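Local coordinates for uncharacterized protein (Bacteroides ovatus CL02T12C04, PDB 6PTM) that probably acts as an exo-carrageenase of glycoside hydrolase family 42, releasing sugar units from the ends of carrageenan chains, at residues Q484-W494 with I536-L547. Numbering follows the deposited sequence.
Sequences QTKEYARGNYW and IVNEVHATMIDL
OE2 of E539 takes two N-H groups of R490: a fairly straight bond from NE at 2.7 Å, arriving almost in the guanidinium plane, and a weak one from NH2. Two helices, 486-494 and 536-547, meet here at 39° with their axes 8.7 Å apart, within the part of the chain assigned to the beta-galactosidase family, whose catalytic domain is a (beta/alpha)8 barrel. Further along 536-547, OD2 of D546 uses its anti lone pair to accept from R490 NH1 at 2.9 Å, completing a salt-bridge network. R490 thus acts as a knob among E539, A542, T543 and D546, its chain extended as far as CD and then turned by chi3 (-69°), which brings NE round to the glutamate. T543 OG1 lies over one guanidinium face while donating to E539 O, an oxygen that T543 N also reaches, from the opposite face of the carbonyl plane. A methionine in place of R490 takes away the cation shared by the two carboxylates and would probably let the D546 side chain turn more freely. K486 runs its aliphatic chain beside E539 OE1, while NZ pairs with E487. Beyond the ion pairs the interface is mostly apolar. I536 points CD1 at the start of 486-494, 4.1 Å from A489 CB and close to the carbonyl oxygens of Q484 and T485. V540 lays CG1 over the Y493 ring in a CH-pi contact, and M544 CE approaches CD2 of that ring obliquely; the Y493 hydroxyl bonds to T506 on strand 503-506. Strand 168-175 packs against V540, M544 and L547. W494 bonds through NE1 to N722, and its six-membered ring receives L547 CD2 over one face, 3.6 Å from the centroid and 20° off the normal.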
loop_
_atom_site.group_PDB
_atom_site.type_symbol
_atom_site.label_atom_id
_atom_site.label_comp_id
_atom_site.label_asym_id
_atom_site.label_seq_id
_atom_site.Cartn_x
_atom_site.Cartn_y
_atom_site.Cartn_z
ATOM N N GLN A 484 -4.071 20.728 -4.619
ATOM C CA GLN A 484 -4.441 19.525 -3.840
ATOM C C GLN A 484 -4.811 19.997 -2.422
ATOM O O GLN A 484 -4.072 20.857 -1.855
ATOM C CB GLN A 484 -3.269 18.528 -3.887
ATOM C CG GLN A 484 -3.622 17.175 -3.299
ATOM C CD GLN A 484 -2.477 16.197 -3.407
ATOM O OE1 GLN A 484 -1.464 16.325 -2.706
ATOM N NE2 GLN A 484 -2.661 15.184 -4.237
ATOM N N THR A 485 -5.907 19.493 -1.864
ATOM C CA THR A 485 -6.430 19.954 -0.556
ATOM C C THR A 485 -5.830 19.172 0.613
ATOM O O THR A 485 -5.547 17.957 0.504
ATOM C CB THR A 485 -7.957 19.941 -0.544
ATOM O OG1 THR A 485 -8.450 18.594 -0.562
ATOM C CG2 THR A 485 -8.506 20.750 -1.710
ATOM N N LYS A 486 -5.697 19.837 1.753
ATOM C CA LYS A 486 -5.305 19.100 2.970
ATOM C C LYS A 486 -6.371 18.027 3.261
ATOM O O LYS A 486 -5.982 17.009 3.839
ATOM C CB LYS A 486 -5.105 20.067 4.127
ATOM C CG LYS A 486 -6.357 20.744 4.665
ATOM C CD LYS A 486 -5.935 21.849 5.587
ATOM C CE LYS A 486 -6.908 22.152 6.698
ATOM N NZ LYS A 486 -8.164 22.649 6.132
ATOM N N GLU A 487 -7.649 18.241 2.906
ATOM C CA GLU A 487 -8.759 17.274 3.185
ATOM C C GLU A 487 -8.477 15.976 2.401
ATOM O O GLU A 487 -8.710 14.891 2.917
ATOM C CB GLU A 487 -10.133 17.837 2.804
ATOM C CG GLU A 487 -10.649 18.946 3.724
ATOM C CD GLU A 487 -10.035 20.339 3.559
ATOM O OE1 GLU A 487 -9.396 20.612 2.528
ATOM O OE2 GLU A 487 -10.120 21.111 4.512
ATOM N N TYR A 488 -8.051 16.103 1.152
ATOM C CA TYR A 488 -7.695 14.935 0.322
ATOM C C TYR A 488 -6.561 14.169 1.012
ATOM O O TYR A 488 -6.627 12.933 1.133
ATOM C CB TYR A 488 -7.268 15.332 -1.096
ATOM C CG TYR A 488 -6.636 14.159 -1.789
ATOM C CD1 TYR A 488 -7.409 13.099 -2.260
ATOM C CD2 TYR A 488 -5.258 14.032 -1.819
ATOM C CE1 TYR A 488 -6.817 11.971 -2.816
ATOM C CE2 TYR A 488 -4.654 12.923 -2.386
ATOM C CZ TYR A 488 -5.433 11.885 -2.881
ATOM O OH TYR A 488 -4.802 10.784 -3.421
ATOM N N ALA A 489 -5.549 14.896 1.469
ATOM C CA ALA A 489 -4.322 14.257 1.988
ATOM C C ALA A 489 -4.689 13.466 3.256
ATOM O O ALA A 489 -4.289 12.237 3.410
ATOM C CB ALA A 489 -3.253 15.302 2.242
ATOM N N ARG A 490 -5.418 14.123 4.168
ATOM C CA ARG A 490 -5.878 13.515 5.453
ATOM C C ARG A 490 -6.769 12.299 5.168
ATOM O O ARG A 490 -6.565 11.244 5.798
ATOM C CB ARG A 490 -6.644 14.540 6.288
ATOM C CG ARG A 490 -7.438 13.964 7.447
ATOM C CD ARG A 490 -8.040 15.081 8.280
ATOM N NE ARG A 490 -7.006 15.825 8.995
ATOM C CZ ARG A 490 -6.525 15.526 10.206
ATOM N NH1 ARG A 490 -6.989 14.488 10.866
ATOM N NH2 ARG A 490 -5.565 16.272 10.757
ATOM N N GLY A 491 -7.758 12.437 4.297
ATOM C CA GLY A 491 -8.690 11.318 4.010
ATOM C C GLY A 491 -7.952 10.084 3.536
ATOM O O GLY A 491 -8.301 8.952 3.909
ATOM N N ASN A 492 -6.938 10.278 2.713
ATOM C CA ASN A 492 -6.187 9.174 2.088
ATOM C C ASN A 492 -5.316 8.485 3.129
ATOM O O ASN A 492 -5.297 7.248 3.126
ATOM C CB ASN A 492 -5.370 9.686 0.907
ATOM C CG ASN A 492 -5.747 8.982 -0.367
ATOM O OD1 ASN A 492 -4.970 8.177 -0.882
ATOM N ND2 ASN A 492 -6.944 9.267 -0.864
ATOM N N TYR A 493 -4.586 9.228 3.946
ATOM C CA TYR A 493 -3.677 8.599 4.926
ATOM C C TYR A 493 -4.555 7.927 5.978
ATOM O O TYR A 493 -4.216 6.870 6.489
ATOM C CB TYR A 493 -2.668 9.593 5.503
ATOM C CG TYR A 493 -1.470 9.771 4.617
ATOM C CD1 TYR A 493 -1.530 10.627 3.531
ATOM C CD2 TYR A 493 -0.310 9.053 4.811
ATOM C CE1 TYR A 493 -0.461 10.763 2.659
ATOM C CE2 TYR A 493 0.784 9.207 3.963
ATOM C CZ TYR A 493 0.699 10.046 2.866
ATOM O OH TYR A 493 1.742 10.208 2.008
ATOM N N TRP A 494 -5.676 8.553 6.298
ATOM C CA TRP A 494 -6.582 8.005 7.331
ATOM C C TRP A 494 -7.141 6.665 6.813
ATOM O O TRP A 494 -7.100 5.633 7.535
ATOM C CB TRP A 494 -7.684 9.026 7.653
ATOM C CG TRP A 494 -8.534 8.592 8.800
ATOM C CD1 TRP A 494 -9.555 7.701 8.768
ATOM C CD2 TRP A 494 -8.405 9.010 10.168
ATOM N NE1 TRP A 494 -10.079 7.539 10.016
ATOM C CE2 TRP A 494 -9.401 8.335 10.896
ATOM C CE3 TRP A 494 -7.560 9.895 10.833
ATOM C CZ2 TRP A 494 -9.549 8.501 12.262
ATOM C CZ3 TRP A 494 -7.703 10.067 12.184
ATOM C CH2 TRP A 494 -8.680 9.368 12.892
ATOM N N ILE A 536 -0.156 20.461 2.308
ATOM C CA ILE A 536 -0.109 18.977 2.108
ATOM C C ILE A 536 0.987 18.372 2.999
ATOM O O ILE A 536 0.731 17.379 3.687
ATOM C CB ILE A 536 0.085 18.640 0.611
ATOM C CG1 ILE A 536 -1.038 19.214 -0.249
ATOM C CG2 ILE A 536 0.210 17.146 0.372
ATOM C CD1 ILE A 536 -2.382 18.583 0.013
ATOM N N VAL A 537 2.192 18.908 2.954
ATOM C CA VAL A 537 3.311 18.412 3.804
ATOM C C VAL A 537 2.849 18.419 5.269
ATOM O O VAL A 537 3.044 17.419 5.990
ATOM C CB VAL A 537 4.572 19.261 3.557
ATOM C CG1 VAL A 537 5.648 19.038 4.599
ATOM C CG2 VAL A 537 5.115 18.963 2.180
ATOM N N ASN A 538 2.261 19.515 5.720
ATOM C CA ASN A 538 1.834 19.647 7.138
ATOM C C ASN A 538 0.717 18.622 7.409
ATOM O O ASN A 538 0.764 17.989 8.472
ATOM C CB ASN A 538 1.433 21.075 7.496
ATOM C CG ASN A 538 0.836 21.145 8.882
ATOM O OD1 ASN A 538 1.520 20.911 9.889
ATOM N ND2 ASN A 538 -0.453 21.405 8.924
ATOM N N GLU A 539 -0.256 18.443 6.499
ATOM C CA GLU A 539 -1.467 17.676 6.852
ATOM C C GLU A 539 -1.123 16.195 7.030
ATOM O O GLU A 539 -1.805 15.526 7.848
ATOM C CB GLU A 539 -2.549 17.824 5.806
ATOM C CG GLU A 539 -3.886 17.385 6.321
ATOM C CD GLU A 539 -4.461 18.279 7.395
ATOM O OE1 GLU A 539 -3.955 19.413 7.561
ATOM O OE2 GLU A 539 -5.443 17.850 8.045
ATOM N N VAL A 540 -0.119 15.669 6.328
ATOM C CA VAL A 540 0.298 14.258 6.561
ATOM C C VAL A 540 0.674 14.100 8.038
ATOM O O VAL A 540 0.167 13.176 8.679
ATOM C CB VAL A 540 1.451 13.788 5.653
ATOM C CG1 VAL A 540 1.846 12.375 6.031
ATOM C CG2 VAL A 540 1.069 13.843 4.178
ATOM N N HIS A 541 1.514 14.990 8.570
ATOM C CA HIS A 541 1.984 14.896 9.977
ATOM C C HIS A 541 0.848 15.175 10.964
ATOM O O HIS A 541 0.805 14.506 12.011
ATOM C CB HIS A 541 3.203 15.797 10.172
ATOM C CG HIS A 541 4.307 15.354 9.300
ATOM N ND1 HIS A 541 4.951 14.165 9.533
ATOM C CD2 HIS A 541 4.832 15.877 8.181
ATOM C CE1 HIS A 541 5.857 13.983 8.588
ATOM N NE2 HIS A 541 5.792 15.011 7.730
ATOM N N ALA A 542 -0.045 16.111 10.647
ATOM C CA ALA A 542 -1.248 16.378 11.456
ATOM C C ALA A 542 -2.133 15.129 11.487
ATOM O O ALA A 542 -2.690 14.812 12.539
ATOM C CB ALA A 542 -1.995 17.580 10.923
ATOM N N THR A 543 -2.287 14.438 10.370
ATOM C CA THR A 543 -3.050 13.166 10.353
ATOM C C THR A 543 -2.382 12.128 11.282
ATOM O O THR A 543 -3.070 11.519 12.108
ATOM C CB THR A 543 -3.265 12.714 8.913
ATOM O OG1 THR A 543 -3.869 13.797 8.182
ATOM C CG2 THR A 543 -4.154 11.503 8.856
ATOM N N MET A 544 -1.075 11.940 11.206
ATOM C CA MET A 544 -0.364 10.995 12.108
ATOM C C MET A 544 -0.653 11.379 13.569
ATOM O O MET A 544 -0.915 10.480 14.420
ATOM C CB MET A 544 1.142 10.988 11.823
ATOM C CG MET A 544 1.509 10.499 10.431
ATOM S SD MET A 544 0.953 8.797 10.111
ATOM C CE MET A 544 -0.024 9.014 8.627
ATOM N N ILE A 545 -0.618 12.676 13.870
ATOM C CA ILE A 545 -0.868 13.148 15.258
ATOM C C ILE A 545 -2.254 12.696 15.704
ATOM O O ILE A 545 -2.385 12.235 16.862
ATOM C CB ILE A 545 -0.731 14.671 15.352
ATOM C CG1 ILE A 545 0.742 15.074 15.308
ATOM C CG2 ILE A 545 -1.494 15.160 16.585
ATOM C CD1 ILE A 545 0.985 16.561 15.156
ATOM N N ASP A 546 -3.267 12.880 14.856
ATOM C CA ASP A 546 -4.634 12.457 15.237
ATOM C C ASP A 546 -4.710 10.930 15.311
ATOM O O ASP A 546 -5.266 10.400 16.301
ATOM C CB ASP A 546 -5.708 13.026 14.322
ATOM C CG ASP A 546 -5.976 14.499 14.564
ATOM O OD1 ASP A 546 -5.712 14.974 15.686
ATOM O OD2 ASP A 546 -6.398 15.152 13.614
ATOM N N LEU A 547 -4.178 10.212 14.321
ATOM C CA LEU A 547 -4.208 8.729 14.381
ATOM C C LEU A 547 -3.489 8.238 15.659
ATOM O O LEU A 547 -4.000 7.354 16.340
ATOM C CB LEU A 547 -3.549 8.166 13.121
ATOM C CG LEU A 547 -4.275 8.355 11.800
ATOM C CD1 LEU A 547 -3.294 8.106 10.673
ATOM C CD2 LEU A 547 -5.447 7.406 11.710
#